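Local structure of dihydrofolate reductase (Moritella profunda, 2ZZA) at residues I41-N46 against N60-R65; I2-A7 against E92-G97; K20-L25 against L119-D124. The protein probably catalyses the NADPH-dependent reduction of 7,8-dihydrofolate to 5,6,7,8-tetrahydrofolate, a key step of folate metabolism that supplies glycine, purine and DNA-precursor synthesis. All coordinates share one frame; numbering follows the deposited sequence.

In the fold
Contacts 1 and 2 belong to one mixed sheet, in which strand 40-44 lies directly beside strand 92-95. Their centres are 12 Å apart, and V42 joins them: its N lies 2.8 Å from M94 O and its O 2.9 Å from I96 N, both probable hydrogen bonds. Contact 3 is a surface contact between two loops, its centre 21 Å from that of each of the others. The cofactor bridges the gap: contact 1 grips the adenosine end of NADP+ and contact 3 flanks the nicotinamide amide, while the C-terminal ends of both segments of contact 2 border folate. Along the chain, contact 1 is nested within the loops closed by contacts 2 and 3.

Contact 1. Residues I41-N46 against N60-R65; sequences IVMGRN and NIVLSR. With NAP (NADP nicotinamide-adenine-dinucleotide phosphate), chain C.
Where R45 and S64 meet, the flat guanidinium of R45 presents an edge to the 2'-phosphate of NADP+: phosphate oxygen O1X lies in its plane and accepts from R45 NH2 at 2.7 Å, with 162° at the hydrogen. S64 OG stands obliquely to this guanidinium and gives its own bond to O1X of the cofactor, at 2.6 Å. Beyond the two segments, E49 forms a salt bridge with R45 NE, Q66 takes a further bond from NH2, and Y69 makes a cation-pi contact. The guanidinium of R65 carries adenine atom C6A over one face, while R65 N donates almost straight (178°) to O2X of the phosphate, 2.7 Å away.

R45 reaches its target with CG anti to the backbone N (chi1 -180°), a course that takes its methylenes past the phosphate before NH2 closes on it. Its backbone N also bonds the ribose, 3.2 Å from NADP+ O4B.

Behind this site the two strands run parallel within a beta-alpha-beta unit, linked by helix 45-51. M43 is bonded through both its N and its O, the N donating to I61 O at 2.9 Å and the O accepting from L63 N at 2.8 Å. On the face shared by M43 and V62, M43 CG meets V62 CG2 at 3.8 Å; on the other, V42 CG1 touches L63 CD1. G44, the N-cap of the helix, passes so near the cofactor that a CB there would clash with O5B.

The strand ends thus gather two arginine side chains, a hydroxyl and two backbone amides around the adenosine end. Because O1X and O2X belong to the phosphate that distinguishes NADP from NAD, the contact is consistent with a preference for the phosphorylated cofactor.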
loop_
_atom_site.group_PDB
_atom_site.type_symbol
_atom_site.label_atom_id
_atom_site.label_comp_id
_atom_site.label_asym_id
_atom_site.label_seq_id
_atom_site.Cartn_x
_atom_site.Cartn_y
_atom_site.Cartn_z
ATOM N N ILE A 41 0.850 9.533 2.148
ATOM C CA ILE A 41 1.153 8.154 1.788
ATOM C C ILE A 41 2.650 7.940 1.961
ATOM O O ILE A 41 3.455 8.742 1.496
ATOM C CB ILE A 41 0.732 7.822 0.333
ATOM C CG1 ILE A 41 1.336 8.839 -0.639
ATOM C CG2 ILE A 41 -0.799 7.798 0.232
ATOM C CD1 ILE A 41 1.052 8.524 -2.095
ATOM N N VAL A 42 3.009 6.865 2.659
ATOM C CA VAL A 42 4.401 6.518 2.925
ATOM C C VAL A 42 4.768 5.292 2.097
ATOM O O VAL A 42 4.071 4.278 2.142
ATOM C CB VAL A 42 4.607 6.189 4.415
ATOM C CG1 VAL A 42 6.051 5.804 4.666
ATOM C CG2 VAL A 42 4.202 7.388 5.270
ATOM N N MET A 43 5.872 5.382 1.361
ATOM C CA MET A 43 6.292 4.291 0.493
ATOM C C MET A 43 7.804 4.107 0.456
ATOM O O MET A 43 8.563 5.032 0.756
ATOM C CB MET A 43 5.811 4.577 -0.927
ATOM C CG MET A 43 6.478 5.817 -1.521
ATOM S SD MET A 43 5.778 6.375 -3.067
ATOM C CE MET A 43 4.685 7.657 -2.483
ATOM N N GLY A 44 8.240 2.913 0.071
ATOM C CA GLY A 44 9.666 2.671 -0.030
ATOM C C GLY A 44 10.162 3.240 -1.347
ATOM O O GLY A 44 9.366 3.516 -2.252
ATOM N N ARG A 45 11.473 3.414 -1.465
ATOM C CA ARG A 45 12.066 3.959 -2.682
ATOM C C ARG A 45 11.677 3.162 -3.927
ATOM O O ARG A 45 11.376 3.741 -4.967
ATOM C CB ARG A 45 13.595 3.975 -2.559
ATOM C CG ARG A 45 14.324 4.530 -3.782
ATOM C CD ARG A 45 15.650 3.824 -3.965
ATOM N NE ARG A 45 16.480 4.390 -5.027
ATOM C CZ ARG A 45 17.681 4.925 -4.822
ATOM N NH1 ARG A 45 18.377 5.413 -5.840
ATOM N NH2 ARG A 45 18.185 4.982 -3.593
ATOM N N ASN A 46 11.696 1.835 -3.825
ATOM C CA ASN A 46 11.363 1.001 -4.971
ATOM C C ASN A 46 9.936 1.226 -5.448
ATOM O O ASN A 46 9.685 1.316 -6.652
ATOM C CB ASN A 46 11.581 -0.480 -4.644
ATOM C CG ASN A 46 13.045 -0.809 -4.378
ATOM O OD1 ASN A 46 13.944 -0.083 -4.798
ATOM N ND2 ASN A 46 13.287 -1.916 -3.690
ATOM N N ASN A 60 3.289 12.919 -0.631
ATOM C CA ASN A 60 4.095 11.738 -0.954
ATOM C C ASN A 60 5.371 11.686 -0.131
ATOM O O ASN A 60 6.246 12.535 -0.281
ATOM C CB ASN A 60 4.461 11.726 -2.442
ATOM C CG ASN A 60 3.257 11.515 -3.344
ATOM O OD1 ASN A 60 2.291 12.285 -3.312
ATOM N ND2 ASN A 60 3.313 10.473 -4.159
ATOM N N ILE A 61 5.470 10.682 0.734
ATOM C CA ILE A 61 6.637 10.502 1.592
ATOM C C ILE A 61 7.347 9.220 1.173
ATOM O O ILE A 61 6.760 8.144 1.221
ATOM C CB ILE A 61 6.215 10.399 3.075
ATOM C CG1 ILE A 61 5.570 11.713 3.513
ATOM C CG2 ILE A 61 7.430 10.073 3.945
ATOM C CD1 ILE A 61 4.870 11.641 4.858
ATOM N N VAL A 62 8.606 9.349 0.764
ATOM C CA VAL A 62 9.405 8.222 0.300
ATOM C C VAL A 62 10.572 7.906 1.232
ATOM O O VAL A 62 11.314 8.798 1.648
ATOM C CB VAL A 62 9.958 8.502 -1.118
ATOM C CG1 VAL A 62 10.773 7.319 -1.613
ATOM C CG2 VAL A 62 8.802 8.812 -2.064
ATOM N N LEU A 63 10.734 6.624 1.541
ATOM C CA LEU A 63 11.794 6.176 2.429
ATOM C C LEU A 63 13.032 5.725 1.680
ATOM O O LEU A 63 12.970 4.865 0.804
ATOM C CB LEU A 63 11.292 5.029 3.307
ATOM C CG LEU A 63 10.401 5.397 4.491
ATOM C CD1 LEU A 63 9.477 4.237 4.784
ATOM C CD2 LEU A 63 11.254 5.735 5.702
ATOM N N SER A 64 14.161 6.323 2.032
ATOM C CA SER A 64 15.430 5.974 1.418
ATOM C C SER A 64 16.565 6.427 2.309
ATOM O O SER A 64 16.522 7.521 2.866
ATOM C CB SER A 64 15.568 6.634 0.051
ATOM O OG SER A 64 16.856 6.402 -0.475
ATOM N N ARG A 65 17.576 5.578 2.454
ATOM C CA ARG A 65 18.728 5.927 3.264
ATOM C C ARG A 65 19.815 6.574 2.416
ATOM O O ARG A 65 20.890 6.903 2.916
ATOM C CB ARG A 65 19.266 4.697 3.989
ATOM C CG ARG A 65 18.438 4.359 5.207
ATOM C CD ARG A 65 18.983 3.172 5.956
ATOM N NE ARG A 65 18.786 1.931 5.221
ATOM C CZ ARG A 65 18.195 0.854 5.729
ATOM N NH1 ARG A 65 18.055 -0.237 4.991
ATOM N NH2 ARG A 65 17.744 0.870 6.978
HETATM P PA NAP C . 10.105 -1.129 -1.318
HETATM O O1A NAP C . 9.656 -1.673 -0.017
HETATM O O2A NAP C . 8.980 -0.230 -2.037
HETATM O O5B NAP C . 11.382 -0.165 -1.159
HETATM C C5B NAP C . 12.576 -0.670 -0.558
HETATM C C4B NAP C . 13.572 0.465 -0.316
HETATM O O4B NAP C . 13.030 1.468 0.560
HETATM C C3B NAP C . 14.827 -0.033 0.400
HETATM O O3B NAP C . 15.696 -0.640 -0.559
HETATM C C2B NAP C . 15.380 1.330 0.809
HETATM O O2B NAP C . 15.815 2.042 -0.351
HETATM C C1B NAP C . 14.112 1.999 1.346
HETATM N N9A NAP C . 13.882 1.625 2.759
HETATM C C8A NAP C . 13.303 0.511 3.203
HETATM N N7A NAP C . 13.229 0.548 4.531
HETATM C C5A NAP C . 13.764 1.694 4.939
HETATM C C6A NAP C . 13.952 2.291 6.179
HETATM N N6A NAP C . 13.550 1.682 7.291
HETATM N N1A NAP C . 14.533 3.498 6.236
HETATM C C2A NAP C . 14.923 4.121 5.138
HETATM N N3A NAP C . 14.759 3.583 3.942
HETATM C C4A NAP C . 14.186 2.380 3.809
HETATM O O3 NAP C . 10.553 -2.242 -2.397
HETATM P PN NAP C . 9.922 -3.722 -2.505
HETATM O O1N NAP C . 10.856 -4.218 -3.539
HETATM O O2N NAP C . 9.968 -4.097 -1.074
HETATM O O5D NAP C . 8.502 -3.146 -2.998
HETATM C C5D NAP C . 8.277 -2.846 -4.380
HETATM C C4D NAP C . 7.585 -4.005 -5.101
HETATM O O4D NAP C . 6.302 -4.169 -4.467
HETATM C C3D NAP C . 7.290 -3.623 -6.553
HETATM O O3D NAP C . 7.070 -4.779 -7.364
HETATM C C2D NAP C . 5.984 -2.851 -6.394
HETATM O O2D NAP C . 5.249 -2.847 -7.621
HETATM C C1D NAP C . 5.281 -3.779 -5.402
HETATM N N1N NAP C . 4.131 -3.141 -4.723
HETATM C C2N NAP C . 2.859 -3.724 -4.802
HETATM C C3N NAP C . 1.803 -3.175 -4.085
HETATM C C7N NAP C . 0.416 -3.821 -4.141
HETATM O O7N NAP C . -0.458 -3.506 -3.336
HETATM N N7N NAP C . 0.254 -4.740 -5.089
HETATM C C4N NAP C . 2.011 -2.049 -3.297
HETATM C C5N NAP C . 3.268 -1.458 -3.223
HETATM C C6N NAP C . 4.330 -2.001 -3.936
HETATM P P2B NAP C . 17.236 2.793 -0.334
HETATM O O1X NAP C . 17.245 3.988 -1.208
HETATM O O2X NAP C . 17.554 3.148 1.203
HETATM O O3X NAP C . 18.304 1.678 -0.790
#

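Contact 2. Residues I2-A7 against E92-G97; sequences IVSMIA and ELMIIG. With FOL (folic acid), chain D.
The buried carboxylate oxygen OE2 of E92 is gripped by three groups. S4 OG donates to E92 OE2 at 2.6 Å, arriving on the anti side and 24° out of the carboxylate plane, while R111 adds a salt bridge and Y113 OH a hydrogen bond, both from the adjoining strand 111-117. K39 pairs with OE1, so the two cationic partners probably favour the ionised form of the acid. E92 reaches across because its CG is anti to the backbone N (chi1 177°) and the chain continues extended. With an alanine here, S4 OG and Y113 OH would probably be left without this acceptor, and R111 and K39 without the acidic mate they share.

Strands 2-9 and 92-95 are parallel neighbours in the central sheet of the dihydrofolate reductase fold. S4 is bonded at both ends: its N donates to L93 O at 3.0 Å, and its O accepts from I95 N at 2.7 Å, the donor tilted from the carbonyl plane. On the face of V3 and M5, M5 CG lies alongside I95 CB at 3.8 Å. On the face of S4 and E92, M94 folds back at chi2 and chi3, bringing SD to 3.7 Å from S4 CB and CE against I6 CG2. Further along, I6 and A7 border the pteridine: I6 O lies 3.5 Å from folate N8, and that carbonyl accepts from Y102 OH.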
loop_
_atom_site.group_PDB
_atom_site.type_symbol
_atom_site.label_atom_id
_atom_site.label_comp_id
_atom_site.label_asym_id
_atom_site.label_seq_id
_atom_site.Cartn_x
_atom_site.Cartn_y
_atom_site.Cartn_z
ATOM N N ILE A 2 -3.266 7.284 13.196
ATOM C CA ILE A 2 -3.584 5.891 12.908
ATOM C C ILE A 2 -2.646 5.384 11.818
ATOM O O ILE A 2 -2.462 6.037 10.789
ATOM C CB ILE A 2 -5.042 5.751 12.427
ATOM C CG1 ILE A 2 -5.990 6.057 13.587
ATOM C CG2 ILE A 2 -5.287 4.350 11.871
ATOM C CD1 ILE A 2 -7.434 6.203 13.175
ATOM N N VAL A 3 -2.040 4.226 12.048
ATOM C CA VAL A 3 -1.132 3.658 11.064
ATOM C C VAL A 3 -1.859 2.586 10.262
ATOM O O VAL A 3 -2.155 1.505 10.770
ATOM C CB VAL A 3 0.119 3.051 11.737
ATOM C CG1 VAL A 3 0.983 2.351 10.699
ATOM C CG2 VAL A 3 0.914 4.155 12.428
ATOM N N SER A 4 -2.150 2.906 9.007
ATOM C CA SER A 4 -2.853 1.990 8.122
ATOM C C SER A 4 -1.954 1.574 6.981
ATOM O O SER A 4 -1.061 2.319 6.587
ATOM C CB SER A 4 -4.100 2.661 7.541
ATOM O OG SER A 4 -4.927 3.178 8.563
ATOM N N MET A 5 -2.187 0.374 6.459
ATOM C CA MET A 5 -1.412 -0.117 5.334
ATOM C C MET A 5 -2.416 -0.571 4.292
ATOM O O MET A 5 -3.403 -1.233 4.618
ATOM C CB MET A 5 -0.507 -1.288 5.742
ATOM C CG MET A 5 0.355 -1.012 6.970
ATOM S SD MET A 5 1.882 -1.967 7.039
ATOM C CE MET A 5 1.272 -3.656 6.993
ATOM N N ILE A 6 -2.167 -0.202 3.041
ATOM C CA ILE A 6 -3.052 -0.569 1.950
ATOM C C ILE A 6 -2.286 -1.320 0.869
ATOM O O ILE A 6 -1.194 -0.912 0.465
ATOM C CB ILE A 6 -3.753 0.689 1.362
ATOM C CG1 ILE A 6 -4.600 0.301 0.144
ATOM C CG2 ILE A 6 -2.720 1.766 1.023
ATOM C CD1 ILE A 6 -5.644 1.368 -0.241
ATOM N N ALA A 7 -2.855 -2.437 0.422
ATOM C CA ALA A 7 -2.226 -3.257 -0.602
ATOM C C ALA A 7 -3.241 -4.125 -1.327
ATOM O O ALA A 7 -4.335 -4.355 -0.825
ATOM C CB ALA A 7 -1.166 -4.147 0.030
ATOM N N GLU A 92 -4.873 10.030 9.991
ATOM C CA GLU A 92 -4.442 8.728 9.510
ATOM C C GLU A 92 -3.342 8.838 8.475
ATOM O O GLU A 92 -3.329 9.742 7.647
ATOM C CB GLU A 92 -5.643 7.986 8.925
ATOM C CG GLU A 92 -5.337 6.634 8.303
ATOM C CD GLU A 92 -6.581 6.008 7.708
ATOM O OE1 GLU A 92 -7.296 6.716 6.963
ATOM O OE2 GLU A 92 -6.843 4.817 7.981
ATOM N N LEU A 93 -2.424 7.886 8.544
ATOM C CA LEU A 93 -1.281 7.802 7.653
ATOM C C LEU A 93 -1.419 6.499 6.860
ATOM O O LEU A 93 -1.800 5.471 7.421
ATOM C CB LEU A 93 -0.023 7.828 8.527
ATOM C CG LEU A 93 1.335 7.229 8.208
ATOM C CD1 LEU A 93 2.335 7.820 9.189
ATOM C CD2 LEU A 93 1.307 5.712 8.328
ATOM N N MET A 94 -1.134 6.538 5.561
ATOM C CA MET A 94 -1.269 5.342 4.731
ATOM C C MET A 94 0.055 4.779 4.224
ATOM O O MET A 94 0.725 5.411 3.405
ATOM C CB MET A 94 -2.159 5.625 3.508
ATOM C CG MET A 94 -3.567 6.122 3.814
ATOM S SD MET A 94 -4.641 4.896 4.586
ATOM C CE MET A 94 -5.163 3.967 3.179
ATOM N N ILE A 95 0.420 3.593 4.704
ATOM C CA ILE A 95 1.642 2.915 4.249
ATOM C C ILE A 95 1.204 2.216 2.959
ATOM O O ILE A 95 0.407 1.279 3.010
ATOM C CB ILE A 95 2.109 1.835 5.256
ATOM C CG1 ILE A 95 2.508 2.486 6.584
ATOM C CG2 ILE A 95 3.280 1.051 4.667
ATOM C CD1 ILE A 95 3.627 3.457 6.462
ATOM N N ILE A 96 1.718 2.630 1.865
ATOM C CA ILE A 96 1.429 2.096 0.585
ATOM C C ILE A 96 2.417 1.093 -0.025
ATOM O O ILE A 96 2.347 0.764 -1.098
ATOM C CB ILE A 96 1.110 3.091 -0.385
ATOM C CG1 ILE A 96 2.346 3.805 -0.783
ATOM C CG2 ILE A 96 -0.030 3.948 -0.057
ATOM C CD1 ILE A 96 2.323 4.401 -1.786
ATOM N N GLY A 97 3.286 0.640 0.817
ATOM C CA GLY A 97 4.312 -0.332 0.589
ATOM C C GLY A 97 5.688 0.106 0.002
ATOM O O GLY A 97 5.936 1.082 -0.168
HETATM N N1 FOL D . -2.972 -0.922 -3.098
HETATM C C2 FOL D . -4.030 -1.351 -3.800
HETATM N NA2 FOL D . -5.181 -1.591 -3.176
HETATM N N3 FOL D . -3.938 -1.508 -5.188
HETATM C C4 FOL D . -2.732 -1.205 -5.831
HETATM O O4 FOL D . -2.626 -1.313 -7.051
HETATM C C4A FOL D . -1.660 -0.754 -5.069
HETATM N N5 FOL D . -0.519 -0.379 -5.663
HETATM C C6 FOL D . 0.474 0.137 -4.925
HETATM C C7 FOL D . 0.315 0.266 -3.549
HETATM N N8 FOL D . -0.807 -0.114 -2.965
HETATM C C8A FOL D . -1.810 -0.621 -3.694
HETATM C C9 FOL D . 1.772 0.617 -5.577
HETATM N N10 FOL D . 1.644 0.786 -7.034
HETATM C C11 FOL D . -0.589 3.770 -8.800
HETATM C C12 FOL D . 0.129 2.868 -9.579
HETATM C C13 FOL D . 0.877 1.866 -8.974
HETATM C C14 FOL D . 0.921 1.757 -7.587
HETATM C C15 FOL D . 0.199 2.657 -6.809
HETATM C C16 FOL D . -0.555 3.657 -7.414
HETATM C C FOL D . -1.401 4.882 -9.469
HETATM O O FOL D . -1.118 5.284 -10.597
HETATM N N FOL D . -2.401 5.371 -8.740
HETATM C CA FOL D . -3.276 6.455 -9.213
HETATM C CB FOL D . -4.565 5.893 -9.816
HETATM C CG FOL D . -4.324 5.184 -11.150
HETATM C CD FOL D . -3.910 6.171 -12.245
HETATM O OE1 FOL D . -4.007 7.389 -11.981
HETATM O OE2 FOL D . -3.520 5.686 -13.329
HETATM C CT FOL D . -3.632 7.341 -8.018
HETATM O O1 FOL D . -3.588 6.802 -6.889
HETATM O O2 FOL D . -3.943 8.528 -8.258
#

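Contact 3. Residues K20-L25 against L119-D124; sequences KMPWHL and LTTEGD. With NAP (NADP nicotinamide-adenine-dinucleotide phosphate), chain C.
W23 begins with CB against L119 CD2, at 4.1 Å, and the same leucine methyl lies 4.2 Å from W23 CE3, oblique to the indole, as the two side chains cross. CG sits between the backbone N and the carbonyl carbon (chi1 58°), which folds the indole back against its own chain: the CD of neighbouring P22 lies over one ring face, offset toward the rim. At the far end of the six-membered ring, W23 CZ2 comes to 3.7 Å from N7N, the amide nitrogen of the nicotinamide, again obliquely, with CH2 slightly farther off. M21 meets that nitrogen too, its SD 3.3 Å from N7N of NADP+.

P22 makes the second point of contact, its CB touching T121 CG2 at 3.7 Å while its CG faces the carbonyl of E122.

Segment 20-25 corresponds to part of the methionine-bearing loop that is mobile in the Escherichia coli enzyme, and 119-124 to part of the FG loop after strand 111-117. D124 OD2 accepts from D18 N and the D124 backbone bonds G16, a pairing consistent with the closed loop conformation known from that enzyme.

The contacts between the segments are carbon against carbon, with the T121 hydroxyl and the carbonyl oxygens of P22 and E122 lying only beside carbon. Such packing sets little direction, so the polar bonds of D124 probably do more to fix how the loops sit.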
loop_
_atom_site.group_PDB
_atom_site.type_symbol
_atom_site.label_atom_id
_atom_site.label_comp_id
_atom_site.label_asym_id
_atom_site.label_seq_id
_atom_site.Cartn_x
_atom_site.Cartn_y
_atom_site.Cartn_z
ATOM N N LYS A 20 6.923 -4.031 -10.600
ATOM C CA LYS A 20 5.658 -3.660 -11.227
ATOM C C LYS A 20 4.578 -4.544 -10.629
ATOM O O LYS A 20 4.878 -5.491 -9.908
ATOM C CB LYS A 20 5.695 -3.889 -12.739
ATOM C CG LYS A 20 6.715 -3.057 -13.493
ATOM C CD LYS A 20 6.781 -3.477 -14.962
ATOM C CE LYS A 20 7.065 -4.969 -15.097
ATOM N NZ LYS A 20 7.493 -5.367 -16.472
ATOM N N MET A 21 3.324 -4.225 -10.920
ATOM C CA MET A 21 2.195 -5.012 -10.434
ATOM C C MET A 21 1.992 -6.106 -11.479
ATOM O O MET A 21 2.036 -5.830 -12.674
ATOM C CB MET A 21 0.952 -4.134 -10.361
ATOM C CG MET A 21 1.142 -2.853 -9.574
ATOM S SD MET A 21 0.675 -3.094 -7.887
ATOM C CE MET A 21 -1.010 -3.523 -8.105
ATOM N N PRO A 22 1.781 -7.360 -11.046
ATOM C CA PRO A 22 1.578 -8.491 -11.956
ATOM C C PRO A 22 0.192 -8.549 -12.595
ATOM O O PRO A 22 -0.203 -9.589 -13.116
ATOM C CB PRO A 22 1.820 -9.712 -11.060
ATOM C CG PRO A 22 2.609 -9.176 -9.917
ATOM C CD PRO A 22 1.978 -7.841 -9.673
ATOM N N TRP A 23 -0.549 -7.449 -12.543
ATOM C CA TRP A 23 -1.892 -7.416 -13.113
ATOM C C TRP A 23 -2.287 -5.980 -13.417
ATOM O O TRP A 23 -1.553 -5.049 -13.095
ATOM C CB TRP A 23 -2.898 -8.016 -12.120
ATOM C CG TRP A 23 -2.909 -7.290 -10.804
ATOM C CD1 TRP A 23 -3.476 -6.073 -10.542
ATOM C CD2 TRP A 23 -2.263 -7.699 -9.592
ATOM N NE1 TRP A 23 -3.218 -5.697 -9.243
ATOM C CE2 TRP A 23 -2.475 -6.675 -8.639
ATOM C CE3 TRP A 23 -1.523 -8.828 -9.221
ATOM C CZ2 TRP A 23 -1.971 -6.748 -7.336
ATOM C CZ3 TRP A 23 -1.021 -8.900 -7.924
ATOM C CH2 TRP A 23 -1.250 -7.862 -6.999
ATOM N N HIS A 24 -3.453 -5.809 -14.029
ATOM C CA HIS A 24 -3.954 -4.479 -14.352
ATOM C C HIS A 24 -5.464 -4.383 -14.146
ATOM O O HIS A 24 -6.253 -4.880 -14.952
ATOM C CB HIS A 24 -3.613 -4.099 -15.789
ATOM C CG HIS A 24 -4.054 -2.716 -16.157
ATOM N ND1 HIS A 24 -3.631 -1.596 -15.473
ATOM C CD2 HIS A 24 -4.908 -2.274 -17.112
ATOM C CE1 HIS A 24 -4.205 -0.524 -15.990
ATOM N NE2 HIS A 24 -4.985 -0.908 -16.985
ATOM N N LEU A 25 -5.855 -3.741 -13.052
ATOM C CA LEU A 25 -7.259 -3.565 -12.719
ATOM C C LEU A 25 -7.476 -2.077 -12.468
ATOM O O LEU A 25 -7.390 -1.606 -11.333
ATOM C CB LEU A 25 -7.604 -4.377 -11.467
ATOM C CG LEU A 25 -7.433 -5.899 -11.563
ATOM C CD1 LEU A 25 -7.637 -6.525 -10.189
ATOM C CD2 LEU A 25 -8.432 -6.474 -12.562
ATOM N N LEU A 119 -6.388 -14.491 -8.239
ATOM C CA LEU A 119 -5.414 -14.764 -9.277
ATOM C C LEU A 119 -4.140 -15.385 -8.711
ATOM O O LEU A 119 -3.659 -14.978 -7.654
ATOM C CB LEU A 119 -5.068 -13.452 -9.985
ATOM C CG LEU A 119 -3.873 -13.419 -10.936
ATOM C CD1 LEU A 119 -4.246 -14.087 -12.257
ATOM C CD2 LEU A 119 -3.457 -11.975 -11.166
ATOM N N THR A 120 -3.603 -16.378 -9.411
ATOM C CA THR A 120 -2.364 -17.021 -8.994
ATOM C C THR A 120 -1.348 -16.644 -10.048
ATOM O O THR A 120 -1.472 -17.038 -11.204
ATOM C CB THR A 120 -2.502 -18.554 -8.937
ATOM O OG1 THR A 120 -3.389 -18.905 -7.872
ATOM C CG2 THR A 120 -1.149 -19.208 -8.687
ATOM N N THR A 121 -0.353 -15.863 -9.651
ATOM C CA THR A 121 0.666 -15.402 -10.577
ATOM C C THR A 121 2.062 -15.377 -9.940
ATOM O O THR A 121 2.210 -15.391 -8.714
ATOM C CB THR A 121 0.295 -13.986 -11.109
ATOM O OG1 THR A 121 1.198 -13.608 -12.153
ATOM C CG2 THR A 121 0.352 -12.957 -9.990
ATOM N N GLU A 122 3.084 -15.353 -10.787
ATOM C CA GLU A 122 4.466 -15.328 -10.330
ATOM C C GLU A 122 4.789 -13.995 -9.656
ATOM O O GLU A 122 4.299 -12.946 -10.074
ATOM C CB GLU A 122 5.402 -15.548 -11.525
ATOM C CG GLU A 122 6.867 -15.269 -11.245
ATOM C CD GLU A 122 7.741 -15.449 -12.472
ATOM O OE1 GLU A 122 7.207 -15.376 -13.603
ATOM O OE2 GLU A 122 8.965 -15.646 -12.308
ATOM N N GLY A 123 5.614 -14.036 -8.615
ATOM C CA GLY A 123 5.976 -12.807 -7.930
ATOM C C GLY A 123 7.383 -12.814 -7.363
ATOM O O GLY A 123 8.018 -13.865 -7.282
ATOM N N ASP A 124 7.879 -11.638 -6.990
ATOM C CA ASP A 124 9.200 -11.530 -6.388
ATOM C C ASP A 124 9.119 -10.634 -5.156
ATOM O O ASP A 124 10.133 -10.246 -4.581
ATOM C CB ASP A 124 10.250 -11.004 -7.387
ATOM C CG ASP A 124 9.973 -9.589 -7.876
ATOM O OD1 ASP A 124 9.138 -8.872 -7.280
ATOM O OD2 ASP A 124 10.622 -9.186 -8.869
HETATM P PA NAP C . 10.105 -1.129 -1.318
HETATM O O1A NAP C . 9.656 -1.673 -0.017
HETATM O O2A NAP C . 8.980 -0.230 -2.037
HETATM O O5B NAP C . 11.382 -0.165 -1.159
HETATM C C5B NAP C . 12.576 -0.670 -0.558
HETATM C C4B NAP C . 13.572 0.465 -0.316
HETATM O O4B NAP C . 13.030 1.468 0.560
HETATM C C3B NAP C . 14.827 -0.033 0.400
HETATM O O3B NAP C . 15.696 -0.640 -0.559
HETATM C C2B NAP C . 15.380 1.330 0.809
HETATM O O2B NAP C . 15.815 2.042 -0.351
HETATM C C1B NAP C . 14.112 1.999 1.346
HETATM N N9A NAP C . 13.882 1.625 2.759
HETATM C C8A NAP C . 13.303 0.511 3.203
HETATM N N7A NAP C . 13.229 0.548 4.531
HETATM C C5A NAP C . 13.764 1.694 4.939
HETATM C C6A NAP C . 13.952 2.291 6.179
HETATM N N6A NAP C . 13.550 1.682 7.291
HETATM N N1A NAP C . 14.533 3.498 6.236
HETATM C C2A NAP C . 14.923 4.121 5.138
HETATM N N3A NAP C . 14.759 3.583 3.942
HETATM C C4A NAP C . 14.186 2.380 3.809
HETATM O O3 NAP C . 10.553 -2.242 -2.397
HETATM P PN NAP C . 9.922 -3.722 -2.505
HETATM O O1N NAP C . 10.856 -4.218 -3.539
HETATM O O2N NAP C . 9.968 -4.097 -1.074
HETATM O O5D NAP C . 8.502 -3.146 -2.998
HETATM C C5D NAP C . 8.277 -2.846 -4.380
HETATM C C4D NAP C . 7.585 -4.005 -5.101
HETATM O O4D NAP C . 6.302 -4.169 -4.467
HETATM C C3D NAP C . 7.290 -3.623 -6.553
HETATM O O3D NAP C . 7.070 -4.779 -7.364
HETATM C C2D NAP C . 5.984 -2.851 -6.394
HETATM O O2D NAP C . 5.249 -2.847 -7.621
HETATM C C1D NAP C . 5.281 -3.779 -5.402
HETATM N N1N NAP C . 4.131 -3.141 -4.723
HETATM C C2N NAP C . 2.859 -3.724 -4.802
HETATM C C3N NAP C . 1.803 -3.175 -4.085
HETATM C C7N NAP C . 0.416 -3.821 -4.141
HETATM O O7N NAP C . -0.458 -3.506 -3.336
HETATM N N7N NAP C . 0.254 -4.740 -5.089
HETATM C C4N NAP C . 2.011 -2.049 -3.297
HETATM C C5N NAP C . 3.268 -1.458 -3.223
HETATM C C6N NAP C . 4.330 -2.001 -3.936
HETATM P P2B NAP C . 17.236 2.793 -0.334
HETATM O O1X NAP C . 17.245 3.988 -1.208
HETATM O O2X NAP C . 17.554 3.148 1.203
HETATM O O3X NAP C . 18.304 1.678 -0.790
#